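Penicillin-binding protein 2B (Streptococcus pneumoniae, PDB 2WAD) probably acts as a transpeptidase that forms peptide cross-links between adjacent glycan strands of peripheral cell-wall peptidoglycan, and binds penicillin. Local coordinates at residues 488-493 against 498-503; 483-488 against 533-538; 115-120 against 159-164; 191-196 against 239-244. All blocks are in the same frame, centred on the assembly; numbering follows the deposited sequence.

From the N terminus, interaction 3 comes first: it closes a loop between residues 115-120 and 159-164, joining a helix to a connection between two other helices. Interaction 4 follows in series, bringing the end of strand 189-191 to the loop 239-244; both lie in the dimerisation-domain region, their centres about 23 Å apart. The other two belong to the transpeptidase domain. Interaction 2 closes the longer loop, from the end of helix 471-484 to the end of helix 525-536, and within that loop interaction 1 folds 488-493 onto 498-503. These two share Gly488 and touch where Ser489 OG meets Gly483 O. None of the contacts cross along the chain.

Interaction 1. Residues 488-493 against 498-503. Unlike the reference sequence in segment 488-493: Ser489 (reference Thr). Unlike the reference sequence in segment 498-503: Leu502 (reference Phe).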
loop_
_atom_site.group_PDB
_atom_site.type_symbol
_atom_site.label_atom_id
_atom_site.label_comp_id
_atom_site.label_asym_id
_atom_site.label_seq_id
_atom_site.Cartn_x
_atom_site.Cartn_y
_atom_site.Cartn_z
ATOM N N GLY A 488 -11.276 -3.257 12.381
ATOM C CA GLY A 488 -11.686 -4.589 11.917
ATOM C C GLY A 488 -12.332 -4.567 10.538
ATOM O O GLY A 488 -12.771 -5.595 10.054
ATOM N N SER A 489 -12.364 -3.411 9.875
ATOM C CA SER A 489 -12.910 -3.344 8.519
ATOM C C SER A 489 -11.890 -2.665 7.621
ATOM O O SER A 489 -10.996 -1.986 8.132
ATOM C CB SER A 489 -14.232 -2.552 8.485
ATOM O OG SER A 489 -14.069 -1.274 9.077
ATOM N N ALA A 490 -12.034 -2.859 6.310
ATOM C CA ALA A 490 -11.273 -2.111 5.300
ATOM C C ALA A 490 -11.318 -0.618 5.553
ATOM O O ALA A 490 -12.398 -0.062 5.776
ATOM C CB ALA A 490 -11.810 -2.403 3.879
ATOM N N THR A 491 -10.159 0.034 5.442
ATOM C CA THR A 491 -10.057 1.487 5.620
ATOM C C THR A 491 -10.400 2.278 4.369
ATOM O O THR A 491 -10.811 3.441 4.470
ATOM C CB THR A 491 -8.652 1.930 6.123
ATOM O OG1 THR A 491 -7.664 1.675 5.128
ATOM C CG2 THR A 491 -8.249 1.194 7.373
ATOM N N GLY A 492 -10.220 1.671 3.199
ATOM C CA GLY A 492 -10.373 2.383 1.928
ATOM C C GLY A 492 -9.093 3.009 1.389
ATOM O O GLY A 492 -9.103 3.764 0.396
ATOM N N ILE A 493 -7.975 2.752 2.067
ATOM C CA ILE A 493 -6.736 3.430 1.685
ATOM C C ILE A 493 -6.341 3.043 0.253
ATOM O O ILE A 493 -6.605 1.913 -0.169
ATOM C CB ILE A 493 -5.588 3.156 2.645
ATOM C CG1 ILE A 493 -4.469 4.183 2.420
ATOM C CG2 ILE A 493 -5.089 1.726 2.530
ATOM C CD1 ILE A 493 -3.299 3.975 3.308
ATOM N N GLU A 498 -4.462 -4.013 1.912
ATOM C CA GLU A 498 -4.221 -3.696 3.312
ATOM C C GLU A 498 -4.669 -4.893 4.154
ATOM O O GLU A 498 -5.617 -5.591 3.805
ATOM C CB GLU A 498 -5.050 -2.470 3.705
ATOM C CG GLU A 498 -6.538 -2.664 3.476
ATOM C CD GLU A 498 -7.372 -1.488 3.931
ATOM O OE1 GLU A 498 -8.335 -1.143 3.219
ATOM O OE2 GLU A 498 -7.060 -0.903 4.983
ATOM N N SER A 499 -4.006 -5.135 5.277
ATOM C CA SER A 499 -4.593 -6.007 6.295
ATOM C C SER A 499 -5.864 -5.391 6.872
ATOM O O SER A 499 -5.914 -4.189 7.103
ATOM C CB SER A 499 -3.608 -6.202 7.442
ATOM O OG SER A 499 -4.197 -7.011 8.444
ATOM N N THR A 500 -6.898 -6.196 7.096
ATOM C CA THR A 500 -8.093 -5.710 7.787
ATOM C C THR A 500 -8.169 -6.147 9.257
ATOM O O THR A 500 -9.186 -5.945 9.920
ATOM C CB THR A 500 -9.411 -6.063 7.073
ATOM O OG1 THR A 500 -9.555 -7.483 7.042
ATOM C CG2 THR A 500 -9.429 -5.522 5.648
ATOM N N GLY A 501 -7.067 -6.678 9.772
ATOM C CA GLY A 501 -6.957 -7.037 11.179
ATOM C C GLY A 501 -6.918 -8.535 11.447
ATOM O O GLY A 501 -7.056 -9.348 10.536
ATOM N N LEU A 502 -6.691 -8.917 12.699
ATOM C CA LEU A 502 -6.831 -10.322 13.071
ATOM C C LEU A 502 -8.099 -10.388 13.907
ATOM O O LEU A 502 -8.088 -9.904 15.044
ATOM C CB LEU A 502 -5.632 -10.813 13.902
ATOM C CG LEU A 502 -5.343 -12.318 13.965
ATOM C CD1 LEU A 502 -3.965 -12.611 14.555
ATOM C CD2 LEU A 502 -6.393 -13.088 14.755
ATOM N N VAL A 503 -9.146 -11.013 13.352
ATOM C CA VAL A 503 -10.492 -10.985 13.922
ATOM C C VAL A 503 -11.002 -12.423 13.950
ATOM O O VAL A 503 -11.565 -12.918 12.971
ATOM C CB VAL A 503 -11.449 -10.133 13.038
ATOM C CG1 VAL A 503 -12.855 -10.038 13.684
ATOM C CG2 VAL A 503 -10.852 -8.746 12.743
HETATM O O HOH W 1 -8.212 -0.133 0.599
#
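Glu498 points its carboxylate into the backbone of Thr491 and Gly492, on the facing run of a loop whose two sides travel in nearly opposite directions, 174° apart. Its CG lies between the backbone N and the carbonyl carbon (chi1 58°), and the extended chain beyond CG carries the carboxylate to the amides of Thr491 and Gly492. The shortest bond is the one Thr491 OG1 donates to Glu498 OE2, 2.7 Å long, on the syn side and 25° out of the carboxylate plane. Thr491 N lies in front of both oxygens, making weak bonds to Glu498 OE2 at 3.3 Å and to Glu498 OE1 at 3.1 Å, while Gly492 N adds another weak bond to Glu498 OE1. A water spans from Glu498 OE1 to Ile493 O, donating to each. Threonine suits its place because the same OG1 also accepts from Ile493 N, making an ST turn that fixes the hydroxyl. Gly492 takes a positive phi that glycine accommodates easily. Farther along, Thr500 CG2 lies beside Ala490 N at 3.8 Å, and Gly488 CA approaches Thr500 O as a CA-H...O contact. Outside the pair, Gln527 NE2 bonds to Ser489 O and Thr500 O, linking both runs to helix 525-536. The negative charge of the carboxylate is probably stabilised by one short hydroxyl bond, weak amide bonds and a water.

Interaction 2. Residues 483-488 against 533-538; sequences GEYGLG and ATIANN
Tyr485 brings the CD1 and CE1 atoms of its ring against Thr534 and Ile535 where the ends of two helices of the transpeptidase domain come together. It has the largest share of the buried surface, 66 Å². Its CG is anti to the carbonyl carbon (chi1 -78°), which carries the ring out from the helix end toward helix 525-536. There Tyr485 CD1 meets the methyl of Thr534, CG2, at 3.7 Å, and Tyr485 CE1 meets the CG1 methylene of Ile535 at the same distance. Both aliphatic groups come at the ring obliquely. Threonine fits its helical site well, since the methyl faces the ring while OG1 turns back to bond Gln530 O. Isoleucine is long enough to pack on Phe588 of helix 578-593 as well. Tyr531 meets the tyrosine ring edge-to-face, and Tyr485 OH hydrogen-bonds Ser394 OG, tying the contact to helix 389-398. Positive phi at Gly486, with two bonds back into the last turn, one of them Gly486 N to Gly483 O, makes a Schellman motif closing helix 471-484; another, with Asn538 as its C-prime residue, ends helix 525-536. Tyr485, just past its helix end, thus packs on helix 525-536 within the helical part of the transpeptidase fold shared with serine beta-lactamases.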
loop_
_atom_site.group_PDB
_atom_site.type_symbol
_atom_site.label_atom_id
_atom_site.label_comp_id
_atom_site.label_asym_id
_atom_site.label_seq_id
_atom_site.Cartn_x
_atom_site.Cartn_y
_atom_site.Cartn_z
ATOM N N GLY A 483 -16.239 -1.792 13.404
ATOM C CA GLY A 483 -16.150 -1.591 11.958
ATOM C C GLY A 483 -16.607 -0.229 11.454
ATOM O O GLY A 483 -16.034 0.308 10.499
ATOM N N GLU A 484 -17.597 0.378 12.112
ATOM C CA GLU A 484 -17.994 1.751 11.768
ATOM C C GLU A 484 -16.870 2.781 11.922
ATOM O O GLU A 484 -16.941 3.879 11.359
ATOM C CB GLU A 484 -19.174 2.207 12.620
ATOM C CG GLU A 484 -20.499 1.518 12.296
ATOM C CD GLU A 484 -21.617 2.120 13.128
ATOM O OE1 GLU A 484 -21.784 1.722 14.290
ATOM O OE2 GLU A 484 -22.323 3.017 12.639
ATOM N N TYR A 485 -15.848 2.429 12.700
ATOM C CA TYR A 485 -14.753 3.349 12.982
ATOM C C TYR A 485 -13.512 2.881 12.267
ATOM O O TYR A 485 -12.425 3.496 12.376
ATOM C CB TYR A 485 -14.472 3.429 14.468
ATOM C CG TYR A 485 -15.422 4.283 15.273
ATOM C CD1 TYR A 485 -15.239 5.650 15.388
ATOM C CD2 TYR A 485 -16.432 3.693 16.035
ATOM C CE1 TYR A 485 -16.117 6.431 16.178
ATOM C CE2 TYR A 485 -17.274 4.448 16.835
ATOM C CZ TYR A 485 -17.117 5.817 16.913
ATOM O OH TYR A 485 -17.986 6.568 17.705
ATOM N N GLY A 486 -13.685 1.791 11.521
ATOM C CA GLY A 486 -12.586 1.199 10.762
ATOM C C GLY A 486 -11.774 0.199 11.558
ATOM O O GLY A 486 -10.715 -0.274 11.131
ATOM N N LEU A 487 -12.245 -0.126 12.749
ATOM C CA LEU A 487 -11.550 -1.117 13.571
ATOM C C LEU A 487 -12.043 -2.526 13.184
ATOM O O LEU A 487 -13.115 -2.946 13.608
ATOM C CB LEU A 487 -11.840 -0.828 15.054
ATOM C CG LEU A 487 -11.449 0.580 15.550
ATOM C CD1 LEU A 487 -11.909 0.855 16.957
ATOM C CD2 LEU A 487 -9.927 0.756 15.450
ATOM N N GLY A 488 -11.276 -3.257 12.381
ATOM C CA GLY A 488 -11.686 -4.589 11.917
ATOM C C GLY A 488 -12.332 -4.567 10.538
ATOM O O GLY A 488 -12.771 -5.595 10.054
ATOM N N ALA A 533 -9.656 9.644 13.782
ATOM C CA ALA A 533 -10.003 10.694 12.793
ATOM C C ALA A 533 -11.511 10.799 12.590
ATOM O O ALA A 533 -12.042 11.900 12.386
ATOM C CB ALA A 533 -9.323 10.462 11.437
ATOM N N THR A 534 -12.189 9.653 12.668
ATOM C CA THR A 534 -13.651 9.576 12.563
ATOM C C THR A 534 -14.332 10.315 13.716
ATOM O O THR A 534 -15.279 11.089 13.525
ATOM C CB THR A 534 -14.122 8.087 12.513
ATOM O OG1 THR A 534 -13.583 7.450 11.343
ATOM C CG2 THR A 534 -15.642 7.983 12.489
ATOM N N ILE A 535 -13.850 10.071 14.928
ATOM C CA ILE A 535 -14.265 10.861 16.084
ATOM C C ILE A 535 -14.018 12.353 15.857
ATOM O O ILE A 535 -14.889 13.202 16.091
ATOM C CB ILE A 535 -13.548 10.396 17.377
ATOM C CG1 ILE A 535 -13.969 8.961 17.706
ATOM C CG2 ILE A 535 -13.911 11.362 18.521
ATOM C CD1 ILE A 535 -13.217 8.270 18.842
ATOM N N ALA A 536 -12.838 12.679 15.363
ATOM C CA ALA A 536 -12.472 14.072 15.143
ATOM C C ALA A 536 -13.326 14.721 14.043
ATOM O O ALA A 536 -13.445 15.937 13.996
ATOM C CB ALA A 536 -10.975 14.161 14.784
ATOM N N ASN A 537 -13.910 13.918 13.150
ATOM C CA ASN A 537 -14.723 14.452 12.056
ATOM C C ASN A 537 -16.207 14.215 12.349
ATOM O O ASN A 537 -17.039 14.076 11.446
ATOM C CB ASN A 537 -14.301 13.768 10.749
ATOM C CG ASN A 537 -14.858 14.447 9.512
ATOM O OD1 ASN A 537 -14.796 15.667 9.394
ATOM N ND2 ASN A 537 -15.368 13.654 8.564
ATOM N N ASN A 538 -16.519 14.105 13.630
ATOM C CA ASN A 538 -17.903 13.991 14.104
ATOM C C ASN A 538 -18.715 12.812 13.591
ATOM O O ASN A 538 -19.918 12.931 13.354
ATOM C CB ASN A 538 -18.642 15.315 13.918
ATOM C CG ASN A 538 -18.020 16.427 14.767
ATOM O OD1 ASN A 538 -17.730 16.225 15.945
ATOM N ND2 ASN A 538 -17.766 17.578 14.157
#

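Interaction 3. Residues 115-120 against 159-164. Unlike the reference sequence in segment 159-164: Pro161 (reference Gln).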
loop_
_atom_site.group_PDB
_atom_site.type_symbol
_atom_site.label_atom_id
_atom_site.label_comp_id
_atom_site.label_asym_id
_atom_site.label_seq_id
_atom_site.Cartn_x
_atom_site.Cartn_y
_atom_site.Cartn_z
ATOM N N GLN A 115 11.657 -21.653 -27.774
ATOM C CA GLN A 115 12.664 -20.908 -28.534
ATOM C C GLN A 115 13.573 -21.829 -29.343
ATOM O O GLN A 115 13.899 -21.535 -30.497
ATOM C CB GLN A 115 13.473 -19.985 -27.619
ATOM C CG GLN A 115 12.623 -18.874 -27.026
ATOM C CD GLN A 115 13.321 -18.110 -25.916
ATOM O OE1 GLN A 115 14.368 -18.521 -25.415
ATOM N NE2 GLN A 115 12.732 -16.989 -25.521
ATOM N N LEU A 116 13.958 -22.960 -28.758
ATOM C CA LEU A 116 14.793 -23.925 -29.471
ATOM C C LEU A 116 14.061 -24.616 -30.631
ATOM O O LEU A 116 14.668 -24.977 -31.633
ATOM C CB LEU A 116 15.385 -24.948 -28.501
ATOM C CG LEU A 116 16.540 -24.478 -27.610
ATOM C CD1 LEU A 116 16.610 -25.307 -26.328
ATOM C CD2 LEU A 116 17.847 -24.571 -28.391
ATOM N N ALA A 117 12.752 -24.790 -30.499
ATOM C CA ALA A 117 11.962 -25.444 -31.538
ATOM C C ALA A 117 11.663 -24.468 -32.676
ATOM O O ALA A 117 11.642 -24.849 -33.848
ATOM C CB ALA A 117 10.677 -25.997 -30.956
ATOM N N ASP A 118 11.444 -23.212 -32.301
ATOM C CA ASP A 118 11.284 -22.113 -33.242
ATOM C C ASP A 118 12.490 -21.953 -34.157
ATOM O O ASP A 118 12.352 -21.997 -35.382
ATOM C CB ASP A 118 11.012 -20.814 -32.491
ATOM C CG ASP A 118 9.554 -20.660 -32.111
ATOM O OD1 ASP A 118 8.721 -21.469 -32.566
ATOM O OD2 ASP A 118 9.242 -19.711 -31.371
ATOM N N TYR A 119 13.670 -21.785 -33.561
ATOM C CA TYR A 119 14.913 -21.682 -34.326
ATOM C C TYR A 119 15.107 -22.887 -35.234
ATOM O O TYR A 119 15.510 -22.764 -36.392
ATOM C CB TYR A 119 16.108 -21.561 -33.377
ATOM C CG TYR A 119 17.435 -21.487 -34.093
ATOM C CD1 TYR A 119 17.921 -20.276 -34.566
ATOM C CD2 TYR A 119 18.205 -22.623 -34.297
ATOM C CE1 TYR A 119 19.135 -20.198 -35.225
ATOM C CE2 TYR A 119 19.426 -22.552 -34.938
ATOM C CZ TYR A 119 19.879 -21.337 -35.404
ATOM O OH TYR A 119 21.086 -21.244 -36.056
ATOM N N TYR A 120 14.816 -24.068 -34.704
ATOM C CA TYR A 120 15.033 -25.309 -35.444
ATOM C C TYR A 120 14.127 -25.399 -36.673
ATOM O O TYR A 120 14.548 -25.851 -37.743
ATOM C CB TYR A 120 14.824 -26.509 -34.511
ATOM C CG TYR A 120 14.896 -27.847 -35.208
ATOM C CD1 TYR A 120 16.102 -28.332 -35.695
ATOM C CD2 TYR A 120 13.754 -28.624 -35.383
ATOM C CE1 TYR A 120 16.174 -29.548 -36.345
ATOM C CE2 TYR A 120 13.816 -29.848 -36.039
ATOM C CZ TYR A 120 15.024 -30.301 -36.509
ATOM O OH TYR A 120 15.083 -31.510 -37.154
ATOM N N SER A 159 5.511 -29.354 -30.942
ATOM C CA SER A 159 5.532 -30.352 -29.871
ATOM C C SER A 159 6.256 -31.636 -30.282
ATOM O O SER A 159 6.561 -32.480 -29.440
ATOM C CB SER A 159 4.109 -30.658 -29.391
ATOM O OG SER A 159 3.466 -29.489 -28.913
ATOM N N VAL A 160 6.560 -31.751 -31.574
ATOM C CA VAL A 160 7.129 -32.958 -32.184
ATOM C C VAL A 160 8.662 -33.058 -32.182
ATOM O O VAL A 160 9.216 -34.130 -32.444
ATOM C CB VAL A 160 6.599 -33.137 -33.638
ATOM C CG1 VAL A 160 7.475 -34.088 -34.459
ATOM C CG2 VAL A 160 5.143 -33.605 -33.636
ATOM N N PRO A 161 9.368 -31.948 -31.914
ATOM C CA PRO A 161 10.820 -32.075 -31.936
ATOM C C PRO A 161 11.419 -32.188 -30.541
ATOM O O PRO A 161 11.059 -31.433 -29.633
ATOM C CB PRO A 161 11.277 -30.775 -32.609
ATOM C CG PRO A 161 10.140 -29.798 -32.414
ATOM C CD PRO A 161 8.963 -30.537 -31.808
ATOM N N THR A 162 12.329 -33.141 -30.386
ATOM C CA THR A 162 13.018 -33.361 -29.122
ATOM C C THR A 162 14.005 -32.232 -28.834
ATOM O O THR A 162 15.087 -32.205 -29.415
ATOM C CB THR A 162 13.808 -34.674 -29.189
ATOM O OG1 THR A 162 14.199 -34.902 -30.553
ATOM C CG2 THR A 162 12.952 -35.845 -28.708
ATOM N N SER A 163 13.637 -31.321 -27.936
ATOM C CA SER A 163 14.470 -30.166 -27.593
ATOM C C SER A 163 15.831 -30.475 -26.961
ATOM O O SER A 163 16.468 -29.588 -26.392
ATOM C CB SER A 163 13.689 -29.190 -26.713
ATOM O OG SER A 163 12.744 -28.471 -27.483
ATOM N N GLN A 164 16.266 -31.729 -27.059
ATOM C CA GLN A 164 17.651 -32.108 -26.795
ATOM C C GLN A 164 18.443 -32.231 -28.097
ATOM O O GLN A 164 18.935 -33.304 -28.456
ATOM C CB GLN A 164 17.718 -33.397 -25.979
ATOM C CG GLN A 164 17.357 -33.187 -24.514
ATOM C CD GLN A 164 15.917 -32.738 -24.319
ATOM O OE1 GLN A 164 15.051 -33.029 -25.145
ATOM N NE2 GLN A 164 15.654 -32.023 -23.221
#
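Ala117 and Tyr120, one turn apart on helix 113-121, receive Pro161 from the loop that joins helix 150-159 to helix 169-182, a helix-to-loop packing within the dimerisation-domain region. The closer part is apolar. Ala117 is the buried residue of the group, and its small CB lets the proline ring come near, with Pro161 CG 4.1 Å away from Ala117 CB. The Tyr120 side chain stands out from the helix with CG anti to the backbone N (chi1 175°), which sends the ring over toward the loop; its atom Tyr120 CD2 lies 4.3 Å from Pro161 CB, approached obliquely. Proline offers a rigid, compact hydrocarbon surface to both, in a position where the reference sequence has glutamine. Tyr120 also rests on Leu165 and Tyr167 farther along the same loop, so the proline is one of several loop side chains round this ring.

The rest of the contact is of another kind. Leu116 points toward the loop, yet it meets the backbone there, not a side chain, and it leans as well on Tyr167. Ser163, backbone included, lies against the helix with 42 Å² buried; its OG makes a weak hydrogen bond to Glu113 O, near the start of that helix. The loose side is that of Thr162 and Gln164, which are exposed and do not touch 115-120. Where side chain meets backbone, Leu116 CD1 stands 4.3 Å from Ser163 O.

Interaction 4. Residues 191-196 against 239-244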
loop_
_atom_site.group_PDB
_atom_site.type_symbol
_atom_site.label_atom_id
_atom_site.label_comp_id
_atom_site.label_asym_id
_atom_site.label_seq_id
_atom_site.Cartn_x
_atom_site.Cartn_y
_atom_site.Cartn_z
ATOM N N THR A 191 12.907 -3.812 -28.167
ATOM C CA THR A 191 14.301 -3.746 -27.750
ATOM C C THR A 191 14.979 -5.114 -27.812
ATOM O O THR A 191 14.397 -6.116 -27.375
ATOM C CB THR A 191 14.391 -3.187 -26.313
ATOM O OG1 THR A 191 14.117 -1.785 -26.343
ATOM C CG2 THR A 191 15.770 -3.409 -25.701
ATOM N N ILE A 192 16.196 -5.142 -28.363
ATOM C CA ILE A 192 16.999 -6.370 -28.471
ATOM C C ILE A 192 18.003 -6.444 -27.320
ATOM O O ILE A 192 19.080 -5.844 -27.379
ATOM C CB ILE A 192 17.764 -6.457 -29.803
ATOM C CG1 ILE A 192 16.795 -6.412 -30.987
ATOM C CG2 ILE A 192 18.585 -7.730 -29.862
ATOM C CD1 ILE A 192 15.483 -7.158 -30.742
ATOM N N ALA A 193 17.638 -7.168 -26.269
ATOM C CA ALA A 193 18.479 -7.242 -25.083
ATOM C C ALA A 193 19.839 -7.891 -25.328
ATOM O O ALA A 193 19.955 -8.971 -25.913
ATOM C CB ALA A 193 17.738 -7.913 -23.935
ATOM N N THR A 194 20.878 -7.199 -24.884
ATOM C CA THR A 194 22.244 -7.660 -25.066
ATOM C C THR A 194 23.002 -7.287 -23.794
ATOM O O THR A 194 22.461 -6.560 -22.971
ATOM C CB THR A 194 22.878 -6.964 -26.291
ATOM O OG1 THR A 194 24.123 -7.593 -26.603
ATOM C CG2 THR A 194 23.116 -5.490 -26.009
ATOM N N ASP A 195 24.225 -7.785 -23.621
ATOM C CA ASP A 195 25.105 -7.258 -22.574
ATOM C C ASP A 195 25.325 -5.773 -22.821
ATOM O O ASP A 195 25.473 -5.346 -23.964
ATOM C CB ASP A 195 26.465 -7.963 -22.571
ATOM C CG ASP A 195 26.349 -9.455 -22.324
ATOM O OD1 ASP A 195 25.286 -9.901 -21.844
ATOM O OD2 ASP A 195 27.321 -10.186 -22.607
ATOM N N PRO A 196 25.383 -4.986 -21.741
ATOM C CA PRO A 196 25.468 -3.530 -21.828
ATOM C C PRO A 196 26.447 -3.052 -22.910
ATOM O O PRO A 196 27.513 -3.650 -23.098
ATOM C CB PRO A 196 25.980 -3.135 -20.437
ATOM C CG PRO A 196 25.639 -4.290 -19.550
ATOM C CD PRO A 196 25.770 -5.492 -20.411
ATOM N N SER A 239 10.042 -4.485 -15.562
ATOM C CA SER A 239 11.104 -4.152 -16.502
ATOM C C SER A 239 10.664 -4.433 -17.935
ATOM O O SER A 239 9.742 -5.208 -18.179
ATOM C CB SER A 239 12.319 -5.026 -16.203
ATOM O OG SER A 239 12.011 -6.383 -16.497
ATOM N N GLU A 240 11.346 -3.800 -18.882
ATOM C CA GLU A 240 11.133 -4.025 -20.317
ATOM C C GLU A 240 11.398 -5.476 -20.721
ATOM O O GLU A 240 10.699 -6.043 -21.562
ATOM C CB GLU A 240 12.059 -3.100 -21.102
ATOM C CG GLU A 240 12.026 -3.269 -22.608
ATOM C CD GLU A 240 12.843 -2.190 -23.288
ATOM O OE1 GLU A 240 13.995 -1.945 -22.857
ATOM O OE2 GLU A 240 12.323 -1.575 -24.244
ATOM N N LYS A 241 12.427 -6.046 -20.102
ATOM C CA LYS A 241 12.806 -7.450 -20.218
ATOM C C LYS A 241 11.699 -8.407 -19.766
ATOM O O LYS A 241 11.316 -9.306 -20.517
ATOM C CB LYS A 241 14.067 -7.687 -19.380
ATOM C CG LYS A 241 14.771 -9.018 -19.598
ATOM C CD LYS A 241 15.753 -8.946 -20.767
ATOM C CE LYS A 241 16.690 -10.143 -20.763
ATOM N NZ LYS A 241 16.959 -10.610 -22.149
ATOM N N ALA A 242 11.196 -8.216 -18.544
ATOM C CA ALA A 242 10.172 -9.092 -17.972
ATOM C C ALA A 242 8.761 -8.595 -18.271
ATOM O O ALA A 242 7.912 -8.571 -17.379
ATOM C CB ALA A 242 10.371 -9.243 -16.461
ATOM N N GLY A 243 8.518 -8.225 -19.524
ATOM C CA GLY A 243 7.291 -7.560 -19.957
ATOM C C GLY A 243 6.165 -7.398 -18.955
ATOM O O GLY A 243 6.278 -6.661 -17.965
ATOM N N LEU A 244 5.050 -8.070 -19.225
ATOM C CA LEU A 244 3.938 -8.073 -18.285
ATOM C C LEU A 244 4.173 -9.160 -17.251
ATOM O O LEU A 244 4.908 -10.112 -17.504
ATOM C CB LEU A 244 2.612 -8.327 -18.999
ATOM C CG LEU A 244 2.074 -7.256 -19.949
ATOM C CD1 LEU A 244 0.642 -7.588 -20.335
ATOM C CD2 LEU A 244 2.160 -5.869 -19.339
#
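In the dimerisation-domain region, the end of strand 189-191 is joined to the loop 239-244 through a surface contact between Thr191 and Glu240, with Ala193 and Lys241 beside it. Thr191 OG1 donates to Glu240 OE2 over 2.8 Å, reaching the carboxylate from above, 51° out of its plane. The two side chains cross at about a right angle. Glu240 has its CG anti to the backbone N (chi1 176°), and the extended chain beyond carries the carboxylate across to Thr191 OG1, although Thr191 CA and Glu240 CA lie 8.1 Å apart. Glutamate has the length for this, and threonine supplies the donor hydroxyl on a beta-branched side chain suited to a strand end. The carboxylate has further, weaker partners, Ser220 OG at OE2 and a long ion pair with Lys77 at OE1, which would favour the charged form.

Lys241 bends at chi2 and chi4, turning its amine toward Ala193. The alanine methyl is small enough for Lys241 NZ to come within 3.3 Å of Ala193 CB, and the polar partner of the ammonium is Tyr176 OH on helix 169-182. Ser239 OG accepts from Ala242 N at 2.9 Å, an ST motif, and Ala242 is the centre of an inverse gamma turn. The whole is a surface strand-to-loop contact in the N-terminal dimerisation-type region of a class B penicillin-binding protein.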